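Local coordinates for glycerol trinitrate reductase (Agrobacterium tumefaciens, PDB 5EPD), which is an Old Yellow Enzyme family reductase of xenobiotic degradation that probably binds FMN and reduces glycerol trinitrate, crystallised here without its flavin, at residues Y65-S76 with A109-Q120; I341-R349 with G371-T381. All blocks are in the same frame, centred on the assembly; numbering follows the deposited sequence.

Contact 1: Y65-S76 with A109-Q120; sequences YAQRASAGLIIS and AVHKKGGRIVLQ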
loop_
_atom_site.group_PDB
_atom_site.type_symbol
_atom_site.label_atom_id
_atom_site.label_comp_id
_atom_site.label_asym_id
_atom_site.label_seq_id
_atom_site.Cartn_x
_atom_site.Cartn_y
_atom_site.Cartn_z
ATOM N N TYR A 65 8.334 13.114 -2.537
ATOM C CA TYR A 65 7.768 12.355 -3.641
ATOM C C TYR A 65 8.266 12.883 -4.978
ATOM O O TYR A 65 8.665 12.098 -5.839
ATOM C CB TYR A 65 6.238 12.363 -3.611
ATOM C CG TYR A 65 5.627 11.449 -2.544
ATOM C CD1 TYR A 65 5.747 10.060 -2.636
ATOM C CD2 TYR A 65 4.948 11.977 -1.445
ATOM C CE1 TYR A 65 5.196 9.230 -1.673
ATOM C CE2 TYR A 65 4.394 11.151 -0.473
ATOM C CZ TYR A 65 4.523 9.787 -0.588
ATOM O OH TYR A 65 3.954 8.973 0.373
ATOM N N ALA A 66 8.275 14.208 -5.141
ATOM C CA ALA A 66 8.826 14.834 -6.370
ATOM C C ALA A 66 10.315 14.496 -6.645
ATOM O O ALA A 66 10.705 14.287 -7.795
ATOM C CB ALA A 66 8.613 16.346 -6.340
ATOM N N GLN A 67 11.125 14.431 -5.590
ATOM C CA GLN A 67 12.476 13.876 -5.684
ATOM C C GLN A 67 12.569 12.475 -6.322
ATOM O O GLN A 67 13.622 12.116 -6.847
ATOM C CB GLN A 67 13.088 13.760 -4.288
ATOM C CG GLN A 67 13.458 15.071 -3.618
ATOM C CD GLN A 67 14.284 14.837 -2.372
ATOM O OE1 GLN A 67 14.202 13.770 -1.743
ATOM N NE2 GLN A 67 15.101 15.832 -2.009
ATOM N N ARG A 68 11.501 11.670 -6.216
ATOM C CA ARG A 68 11.473 10.262 -6.691
ATOM C C ARG A 68 10.519 10.078 -7.864
ATOM O O ARG A 68 10.223 8.952 -8.246
ATOM C CB ARG A 68 11.033 9.356 -5.528
ATOM C CG ARG A 68 12.055 9.379 -4.417
ATOM C CD ARG A 68 11.557 8.962 -3.031
ATOM N NE ARG A 68 12.769 8.911 -2.203
ATOM C CZ ARG A 68 13.432 9.994 -1.771
ATOM N NH1 ARG A 68 12.960 11.235 -1.996
ATOM N NH2 ARG A 68 14.569 9.837 -1.100
ATOM N N ALA A 69 10.079 11.181 -8.464
ATOM C CA ALA A 69 9.052 11.132 -9.476
ATOM C C ALA A 69 9.546 10.590 -10.833
ATOM O O ALA A 69 8.736 10.425 -11.764
ATOM C CB ALA A 69 8.456 12.511 -9.642
ATOM N N SER A 70 10.845 10.298 -10.963
ATOM C CA SER A 70 11.333 9.616 -12.171
ATOM C C SER A 70 10.872 8.147 -12.176
ATOM O O SER A 70 10.933 7.462 -13.217
ATOM C CB SER A 70 12.852 9.734 -12.320
ATOM O OG SER A 70 13.518 8.947 -11.356
ATOM N N ALA A 71 10.379 7.667 -11.028
ATOM C CA ALA A 71 9.676 6.375 -11.012
ATOM C C ALA A 71 8.494 6.412 -11.993
ATOM O O ALA A 71 7.703 7.372 -12.014
ATOM C CB ALA A 71 9.198 6.014 -9.607
ATOM N N GLY A 72 8.392 5.364 -12.809
ATOM C CA GLY A 72 7.210 5.150 -13.647
ATOM C C GLY A 72 5.914 5.361 -12.875
ATOM O O GLY A 72 5.018 6.056 -13.352
ATOM N N LEU A 73 5.817 4.768 -11.680
ATOM C CA LEU A 73 4.648 4.941 -10.820
ATOM C C LEU A 73 5.088 4.936 -9.363
ATOM O O LEU A 73 5.897 4.072 -8.945
ATOM C CB LEU A 73 3.634 3.801 -11.052
ATOM C CG LEU A 73 2.338 3.810 -10.216
ATOM C CD1 LEU A 73 1.404 4.948 -10.606
ATOM C CD2 LEU A 73 1.600 2.485 -10.319
ATOM N N ILE A 74 4.567 5.894 -8.592
ATOM C CA ILE A 74 4.766 5.918 -7.145
ATOM C C ILE A 74 3.500 5.432 -6.473
ATOM O O ILE A 74 2.407 5.915 -6.782
ATOM C CB ILE A 74 5.055 7.337 -6.614
ATOM C CG1 ILE A 74 6.370 7.845 -7.147
ATOM C CG2 ILE A 74 5.086 7.341 -5.082
ATOM C CD1 ILE A 74 6.608 9.323 -6.838
ATOM N N ILE A 75 3.638 4.478 -5.559
ATOM C CA ILE A 75 2.529 4.162 -4.656
ATOM C C ILE A 75 2.811 4.895 -3.352
ATOM O O ILE A 75 3.860 4.689 -2.716
ATOM C CB ILE A 75 2.380 2.658 -4.305
ATOM C CG1 ILE A 75 2.612 1.740 -5.507
ATOM C CG2 ILE A 75 1.008 2.425 -3.675
ATOM C CD1 ILE A 75 1.449 1.719 -6.466
ATOM N N SER A 76 1.893 5.752 -2.944
ATOM C CA SER A 76 2.080 6.484 -1.693
ATOM C C SER A 76 2.163 5.527 -0.529
ATOM O O SER A 76 1.715 4.372 -0.603
ATOM C CB SER A 76 0.894 7.376 -1.385
ATOM O OG SER A 76 -0.223 6.578 -0.972
ATOM N N ALA A 109 3.186 18.363 -7.259
ATOM C CA ALA A 109 4.659 18.279 -7.297
ATOM C C ALA A 109 5.162 17.082 -8.137
ATOM O O ALA A 109 6.096 17.200 -8.947
ATOM C CB ALA A 109 5.219 18.213 -5.877
ATOM N N VAL A 110 4.518 15.936 -7.933
ATOM C CA VAL A 110 4.821 14.722 -8.692
ATOM C C VAL A 110 4.520 14.876 -10.188
ATOM O O VAL A 110 5.311 14.446 -11.049
ATOM C CB VAL A 110 3.998 13.525 -8.154
ATOM C CG1 VAL A 110 4.049 12.327 -9.108
ATOM C CG2 VAL A 110 4.511 13.133 -6.792
ATOM N N HIS A 111 3.348 15.442 -10.475
ATOM C CA HIS A 111 2.897 15.643 -11.837
ATOM C C HIS A 111 3.768 16.647 -12.551
ATOM O O HIS A 111 4.087 16.434 -13.716
ATOM C CB HIS A 111 1.436 16.072 -11.877
ATOM C CG HIS A 111 0.490 14.956 -11.571
ATOM N ND1 HIS A 111 -0.786 15.164 -11.094
ATOM C CD2 HIS A 111 0.653 13.615 -11.643
ATOM C CE1 HIS A 111 -1.379 14.001 -10.921
ATOM N NE2 HIS A 111 -0.523 13.045 -11.227
ATOM N N LYS A 112 4.193 17.704 -11.862
ATOM C CA LYS A 112 5.086 18.685 -12.484
ATOM C C LYS A 112 6.457 18.094 -12.830
ATOM O O LYS A 112 7.182 18.682 -13.639
ATOM C CB LYS A 112 5.255 19.942 -11.624
ATOM C CG LYS A 112 6.149 20.986 -12.279
ATOM C CD LYS A 112 5.950 22.374 -11.695
ATOM C CE LYS A 112 6.638 22.530 -10.338
ATOM N NZ LYS A 112 8.053 22.995 -10.463
ATOM N N LYS A 113 6.821 16.952 -12.238
ATOM C CA LYS A 113 8.026 16.239 -12.679
ATOM C C LYS A 113 7.760 15.229 -13.792
ATOM O O LYS A 113 8.656 14.472 -14.136
ATOM C CB LYS A 113 8.668 15.485 -11.526
ATOM C CG LYS A 113 9.209 16.353 -10.424
ATOM C CD LYS A 113 10.501 16.997 -10.838
ATOM C CE LYS A 113 11.111 17.712 -9.654
ATOM N NZ LYS A 113 12.246 18.547 -10.115
ATOM N N GLY A 114 6.549 15.188 -14.343
ATOM C CA GLY A 114 6.199 14.165 -15.345
ATOM C C GLY A 114 5.835 12.793 -14.776
ATOM O O GLY A 114 5.823 11.810 -15.509
ATOM N N GLY A 115 5.497 12.726 -13.487
ATOM C CA GLY A 115 5.305 11.440 -12.794
ATOM C C GLY A 115 3.870 10.945 -12.634
ATOM O O GLY A 115 2.905 11.610 -13.034
ATOM N N ARG A 116 3.734 9.754 -12.058
ATOM C CA ARG A 116 2.417 9.192 -11.700
ATOM C C ARG A 116 2.403 8.791 -10.234
ATOM O O ARG A 116 3.421 8.359 -9.669
ATOM C CB ARG A 116 2.076 7.975 -12.561
ATOM C CG ARG A 116 2.119 8.288 -14.039
ATOM C CD ARG A 116 0.868 9.055 -14.419
ATOM N NE ARG A 116 1.140 10.256 -15.198
ATOM C CZ ARG A 116 0.233 10.903 -15.932
ATOM N NH1 ARG A 116 -1.022 10.476 -16.013
ATOM N NH2 ARG A 116 0.586 12.002 -16.595
ATOM N N ILE A 117 1.245 8.961 -9.615
ATOM C CA ILE A 117 1.091 8.660 -8.194
ATOM C C ILE A 117 -0.321 8.200 -7.882
ATOM O O ILE A 117 -1.322 8.844 -8.234
ATOM C CB ILE A 117 1.521 9.833 -7.272
ATOM C CG1 ILE A 117 1.615 9.347 -5.819
ATOM C CG2 ILE A 117 0.588 11.039 -7.422
ATOM C CD1 ILE A 117 2.115 10.423 -4.877
ATOM N N VAL A 118 -0.351 7.059 -7.215
ATOM C CA VAL A 118 -1.541 6.397 -6.774
ATOM C C VAL A 118 -1.520 6.415 -5.233
ATOM O O VAL A 118 -0.455 6.249 -4.615
ATOM C CB VAL A 118 -1.509 4.985 -7.375
ATOM C CG1 VAL A 118 -2.313 3.992 -6.562
ATOM C CG2 VAL A 118 -2.016 5.057 -8.806
ATOM N N LEU A 119 -2.678 6.647 -4.615
ATOM C CA LEU A 119 -2.803 6.606 -3.141
ATOM C C LEU A 119 -3.207 5.205 -2.624
ATOM O O LEU A 119 -4.197 4.605 -3.063
ATOM C CB LEU A 119 -3.776 7.693 -2.658
ATOM C CG LEU A 119 -4.028 7.841 -1.154
ATOM C CD1 LEU A 119 -4.451 9.246 -0.758
ATOM C CD2 LEU A 119 -5.113 6.890 -0.696
ATOM N N GLN A 120 -2.438 4.685 -1.671
ATOM C CA GLN A 120 -2.790 3.396 -1.054
ATOM C C GLN A 120 -3.721 3.573 0.141
ATOM O O GLN A 120 -3.314 4.065 1.192
ATOM C CB GLN A 120 -1.552 2.584 -0.628
ATOM C CG GLN A 120 -1.888 1.145 -0.238
ATOM C CD GLN A 120 -0.741 0.395 0.394
ATOM O OE1 GLN A 120 -0.137 0.875 1.337
ATOM N NE2 GLN A 120 -0.467 -0.788 -0.082
HETATM O O HOH W 1 6.009 8.970 -10.486
#
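Ile74 and Ile75 run beside Ile117 and Val118 as parallel strand neighbours, the short segments 73-75 and 117-120 keeping 4.8 Å between axes and an angle of 17°. Three backbone bonds join them: Ile74 N to Arg116 O, Val118 N to Ile74 O at 3.0 Å, and Ser76 N to Val118 O at 2.9 Å. At the far end a side chain takes over from the backbone. Ser76 has OG tucked between its own backbone N and carbonyl carbon (chi1 73°), which brings the hydroxyl to the peptide N-H of Gln120, 3.0 Å from OG to N, in a bond bent by only 15° from straight. At the near end Leu73 sets CD1 against CB of Arg116, crossing that side chain at about a right angle, and against CG2 of Val118.

These are neighbouring strands of the TIM barrel, linked through helix 97-112 in a beta-alpha-beta unit. The helix ends in a Schellman motif, with Gly114 at positive phi, and the chain then turns back into strand 117-122. Ile74 and Ile117 point to the same face, where CB of Ile74 lies 4.1 Å from CG1 of Ile117. At its far end Ile117 lays CD1 over one face of the Tyr65 ring, toward its rim, while the Tyr65 hydroxyl bonds to Glu77. CG2 of Val110 meets CB of Tyr65 at 3.7 Å. Alanines keep the chains close: Ala66 CB lies 3.9 Å from Ala109 CB, and the CB of Ala69 meets the aliphatic start of Lys113, 3.5 Å from its CB. On the other face of the sheet from Ile74, Ile75 and Val118 both touch Glu194 of strand 193-196.

Contact 2: I341-R349 with G371-T381; sequences IANPDLVER and GYTDYPRFSET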
loop_
_atom_site.group_PDB
_atom_site.type_symbol
_atom_site.label_atom_id
_atom_site.label_comp_id
_atom_site.label_asym_id
_atom_site.label_seq_id
_atom_site.Cartn_x
_atom_site.Cartn_y
_atom_site.Cartn_z
ATOM N N ILE A 341 13.936 4.794 -0.862
ATOM C CA ILE A 341 14.197 5.654 0.304
ATOM C C ILE A 341 15.564 6.351 0.134
ATOM O O ILE A 341 15.681 7.592 0.183
ATOM C CB ILE A 341 14.174 4.865 1.636
ATOM C CG1 ILE A 341 12.781 4.262 1.900
ATOM C CG2 ILE A 341 14.588 5.776 2.790
ATOM C CD1 ILE A 341 12.673 3.504 3.207
ATOM N N ALA A 342 16.595 5.543 -0.099
ATOM C CA ALA A 342 17.962 6.064 -0.082
ATOM C C ALA A 342 18.455 6.614 -1.444
ATOM O O ALA A 342 19.383 7.388 -1.473
ATOM C CB ALA A 342 18.915 4.997 0.444
ATOM N N ASN A 343 17.826 6.224 -2.548
ATOM C CA ASN A 343 18.210 6.684 -3.911
ATOM C C ASN A 343 17.036 7.351 -4.641
ATOM O O ASN A 343 16.224 6.651 -5.269
ATOM C CB ASN A 343 18.724 5.511 -4.745
ATOM C CG ASN A 343 19.769 4.685 -3.999
ATOM O OD1 ASN A 343 20.983 4.853 -4.192
ATOM N ND2 ASN A 343 19.306 3.825 -3.101
ATOM N N PRO A 344 16.929 8.699 -4.560
ATOM C CA PRO A 344 15.805 9.369 -5.257
ATOM C C PRO A 344 15.887 9.198 -6.780
ATOM O O PRO A 344 14.852 9.203 -7.484
ATOM C CB PRO A 344 15.930 10.855 -4.842
ATOM C CG PRO A 344 17.321 11.009 -4.292
ATOM C CD PRO A 344 17.750 9.639 -3.771
ATOM N N ASP A 345 17.125 9.042 -7.253
ATOM C CA ASP A 345 17.430 8.805 -8.656
ATOM C C ASP A 345 17.603 7.295 -8.977
ATOM O O ASP A 345 18.356 6.937 -9.885
ATOM C CB ASP A 345 18.675 9.634 -9.066
ATOM C CG ASP A 345 19.913 9.335 -8.211
ATOM O OD1 ASP A 345 19.778 8.999 -7.011
ATOM O OD2 ASP A 345 21.048 9.478 -8.730
ATOM N N LEU A 346 16.892 6.433 -8.230
ATOM C CA LEU A 346 16.973 4.984 -8.384
ATOM C C LEU A 346 16.794 4.528 -9.822
ATOM O O LEU A 346 17.530 3.649 -10.280
ATOM C CB LEU A 346 15.913 4.250 -7.522
ATOM C CG LEU A 346 15.985 2.710 -7.564
ATOM C CD1 LEU A 346 17.319 2.213 -7.026
ATOM C CD2 LEU A 346 14.843 2.113 -6.775
ATOM N N VAL A 347 15.812 5.098 -10.526
ATOM C CA VAL A 347 15.588 4.707 -11.915
ATOM C C VAL A 347 16.877 4.924 -12.728
ATOM O O VAL A 347 17.392 3.993 -13.357
ATOM C CB VAL A 347 14.386 5.446 -12.566
ATOM C CG1 VAL A 347 14.229 5.035 -14.031
ATOM C CG2 VAL A 347 13.115 5.085 -11.831
ATOM N N GLU A 348 17.401 6.146 -12.639
ATOM C CA GLU A 348 18.588 6.558 -13.392
ATOM C C GLU A 348 19.787 5.674 -13.062
ATOM O O GLU A 348 20.545 5.296 -13.968
ATOM C CB GLU A 348 18.923 8.040 -13.127
ATOM C CG GLU A 348 17.891 9.050 -13.660
ATOM C CD GLU A 348 16.670 9.285 -12.743
ATOM O OE1 GLU A 348 16.467 8.540 -11.745
ATOM O OE2 GLU A 348 15.898 10.236 -13.025
ATOM N N ARG A 349 19.944 5.343 -11.777
ATOM C CA ARG A 349 21.071 4.525 -11.308
ATOM C C ARG A 349 20.955 3.067 -11.748
ATOM O O ARG A 349 21.965 2.395 -11.959
ATOM C CB ARG A 349 21.177 4.550 -9.782
ATOM C CG ARG A 349 21.556 5.908 -9.203
ATOM C CD ARG A 349 22.076 5.723 -7.789
ATOM N NE ARG A 349 21.906 6.918 -6.972
ATOM C CZ ARG A 349 22.656 7.216 -5.912
ATOM N NH1 ARG A 349 23.630 6.404 -5.501
ATOM N NH2 ARG A 349 22.422 8.338 -5.250
ATOM N N GLY A 371 17.338 11.726 6.634
ATOM C CA GLY A 371 16.945 10.335 6.338
ATOM C C GLY A 371 15.626 10.231 5.587
ATOM O O GLY A 371 14.996 9.158 5.585
ATOM N N TYR A 372 15.220 11.360 4.990
ATOM C CA TYR A 372 13.946 11.535 4.278
ATOM C C TYR A 372 14.251 12.193 2.910
ATOM O O TYR A 372 14.259 11.509 1.849
ATOM C CB TYR A 372 12.978 12.391 5.127
ATOM C CG TYR A 372 11.510 12.505 4.621
ATOM C CD1 TYR A 372 10.771 11.380 4.298
ATOM C CD2 TYR A 372 10.856 13.758 4.545
ATOM C CE1 TYR A 372 9.450 11.480 3.868
ATOM C CE2 TYR A 372 9.537 13.864 4.115
ATOM C CZ TYR A 372 8.836 12.715 3.780
ATOM O OH TYR A 372 7.518 12.774 3.349
ATOM N N THR A 373 14.541 13.499 2.946
ATOM C CA THR A 373 14.763 14.299 1.746
ATOM C C THR A 373 16.216 14.730 1.583
ATOM O O THR A 373 16.527 15.472 0.665
ATOM C CB THR A 373 13.905 15.567 1.767
ATOM O OG1 THR A 373 14.035 16.207 3.046
ATOM C CG2 THR A 373 12.461 15.234 1.516
ATOM N N ASP A 374 17.123 14.277 2.446
ATOM C CA ASP A 374 18.549 14.670 2.297
ATOM C C ASP A 374 19.448 13.568 1.699
ATOM O O ASP A 374 20.682 13.635 1.766
ATOM C CB ASP A 374 19.107 15.146 3.638
ATOM C CG ASP A 374 19.249 14.027 4.636
ATOM O OD1 ASP A 374 18.667 12.923 4.422
ATOM O OD2 ASP A 374 19.934 14.259 5.655
ATOM N N TYR A 375 18.831 12.541 1.129
ATOM C CA TYR A 375 19.590 11.520 0.424
ATOM C C TYR A 375 20.097 12.094 -0.914
ATOM O O TYR A 375 19.291 12.404 -1.809
ATOM C CB TYR A 375 18.721 10.292 0.159
ATOM C CG TYR A 375 18.596 9.328 1.318
ATOM C CD1 TYR A 375 19.642 8.471 1.648
ATOM C CD2 TYR A 375 17.418 9.253 2.062
ATOM C CE1 TYR A 375 19.520 7.582 2.703
ATOM C CE2 TYR A 375 17.275 8.347 3.097
ATOM C CZ TYR A 375 18.330 7.527 3.423
ATOM O OH TYR A 375 18.181 6.613 4.424
ATOM N N PRO A 376 21.427 12.219 -1.064
ATOM C CA PRO A 376 21.962 12.748 -2.328
ATOM C C PRO A 376 21.643 11.895 -3.571
ATOM O O PRO A 376 21.559 10.663 -3.478
ATOM C CB PRO A 376 23.472 12.696 -2.095
ATOM C CG PRO A 376 23.650 11.486 -1.225
ATOM C CD PRO A 376 22.492 11.598 -0.247
ATOM N N ARG A 377 21.518 12.561 -4.720
ATOM C CA ARG A 377 21.636 11.896 -6.035
ATOM C C ARG A 377 23.083 11.422 -6.270
ATOM O O ARG A 377 23.984 11.747 -5.506
ATOM C CB ARG A 377 21.166 12.834 -7.144
ATOM C CG ARG A 377 19.699 13.216 -6.995
ATOM C CD ARG A 377 19.264 14.292 -7.968
ATOM N NE ARG A 377 19.387 13.813 -9.342
ATOM C CZ ARG A 377 18.452 13.152 -10.028
ATOM N NH1 ARG A 377 17.261 12.875 -9.500
ATOM N NH2 ARG A 377 18.720 12.765 -11.273
ATOM N N PHE A 378 23.317 10.657 -7.330
ATOM C CA PHE A 378 24.601 9.933 -7.457
ATOM C C PHE A 378 25.860 10.825 -7.604
ATOM O O PHE A 378 26.923 10.543 -7.005
ATOM C CB PHE A 378 24.533 8.890 -8.582
ATOM C CG PHE A 378 25.869 8.318 -8.931
ATOM C CD1 PHE A 378 26.583 7.576 -7.993
ATOM C CD2 PHE A 378 26.452 8.574 -10.170
ATOM C CE1 PHE A 378 27.838 7.058 -8.291
ATOM C CE2 PHE A 378 27.712 8.064 -10.470
ATOM C CZ PHE A 378 28.410 7.294 -9.530
ATOM N N SER A 379 25.753 11.885 -8.400
ATOM C CA SER A 379 26.872 12.834 -8.556
ATOM C C SER A 379 27.352 13.509 -7.244
ATOM O O SER A 379 28.494 13.967 -7.166
ATOM C CB SER A 379 26.487 13.914 -9.567
ATOM O OG SER A 379 25.155 14.359 -9.353
ATOM N N GLU A 380 26.470 13.568 -6.235
ATOM C CA GLU A 380 26.751 14.188 -4.936
ATOM C C GLU A 380 26.999 13.136 -3.841
ATOM O O GLU A 380 26.476 13.249 -2.730
ATOM C CB GLU A 380 25.577 15.096 -4.529
ATOM C CG GLU A 380 25.505 16.392 -5.316
ATOM C CD GLU A 380 24.954 16.176 -6.698
ATOM O OE1 GLU A 380 23.797 15.689 -6.766
ATOM O OE2 GLU A 380 25.675 16.473 -7.694
ATOM N N THR A 381 27.793 12.117 -4.158
ATOM C CA THR A 381 27.972 10.933 -3.286
ATOM C C THR A 381 29.411 10.432 -3.197
ATOM O O THR A 381 29.775 9.694 -2.271
ATOM C CB THR A 381 27.146 9.748 -3.827
ATOM O OG1 THR A 381 25.930 10.239 -4.405
ATOM C CG2 THR A 381 26.821 8.747 -2.719
HETATM O O HOH W 2 13.661 8.944 2.118
HETATM O O HOH W 3 22.120 8.547 -1.567
#
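Tyr375 lies flat against the end of helix 338-342, and this half of the interface rests on the packing of its ring. The CA of Ala342 sits 3.4 Å from the ring centroid and only 13° off its normal, a CH-pi contact over the centre of one face. CB of the same alanine meets CE1 of Tyr375 at 3.5 Å, and CG2 of Ile341, whose side chain runs beside the tyrosine and points the same way, meets CE2 at 3.7 Å. The phenol oxygen continues to the backbone N of Asn360. Next along, Pro344 sets CG against the carbonyl O of Tyr375.

Two waters bridge the backbones: one donates to Ile341 O and Tyr372 O, the other to Ala342 O and Pro376 O.

Charged and polar groups gather round Asp345. Its CG stands between backbone N and carbonyl carbon (chi1 57°), directing the carboxylate at the loop. There OD2 accepts the N-H of Phe378 at 2.9 Å from N, on the syn side but 31° out of the carboxylate plane. OD1 is gripped side-on by NE and NH2 of Arg349, the salt bridge measuring 3.0 Å from NE to OD1. CB of Phe378 is centred over one face of that guanidinium, with Asn343 OD1 over the opposite face, and NH1 bonds to Pro355 O. The Arg377 guanidinium places a face over CB of Asp345.

The whole is characteristic of an irregular C-terminal extension folded back over helices that follow the last strand of a TIM barrel, with Asp345, itself gripped by Arg349, taking the N-H of Phe378.

Overall arrangement
The two contacts illustrate how a barrel combines a repeated core with a tail added outside it. Contact 1 comes first along the chain and joins the second and third of the eight parallel strands; contact 2 opens only after strand 333-336, the eighth, and joins helices 338-342 and 346-352 to the loop behind them. Their centres lie 15 Å apart, on the same side of the chain's centre, contact 2 being the more peripheral. The turn after helix 61-66 brings them together: Arg68 NH2 probably bonds to Ile341 O, and Ser70 OG to Glu348 OE1. The chain's late helices thereby meet the turn that leads into the second strand of the barrel.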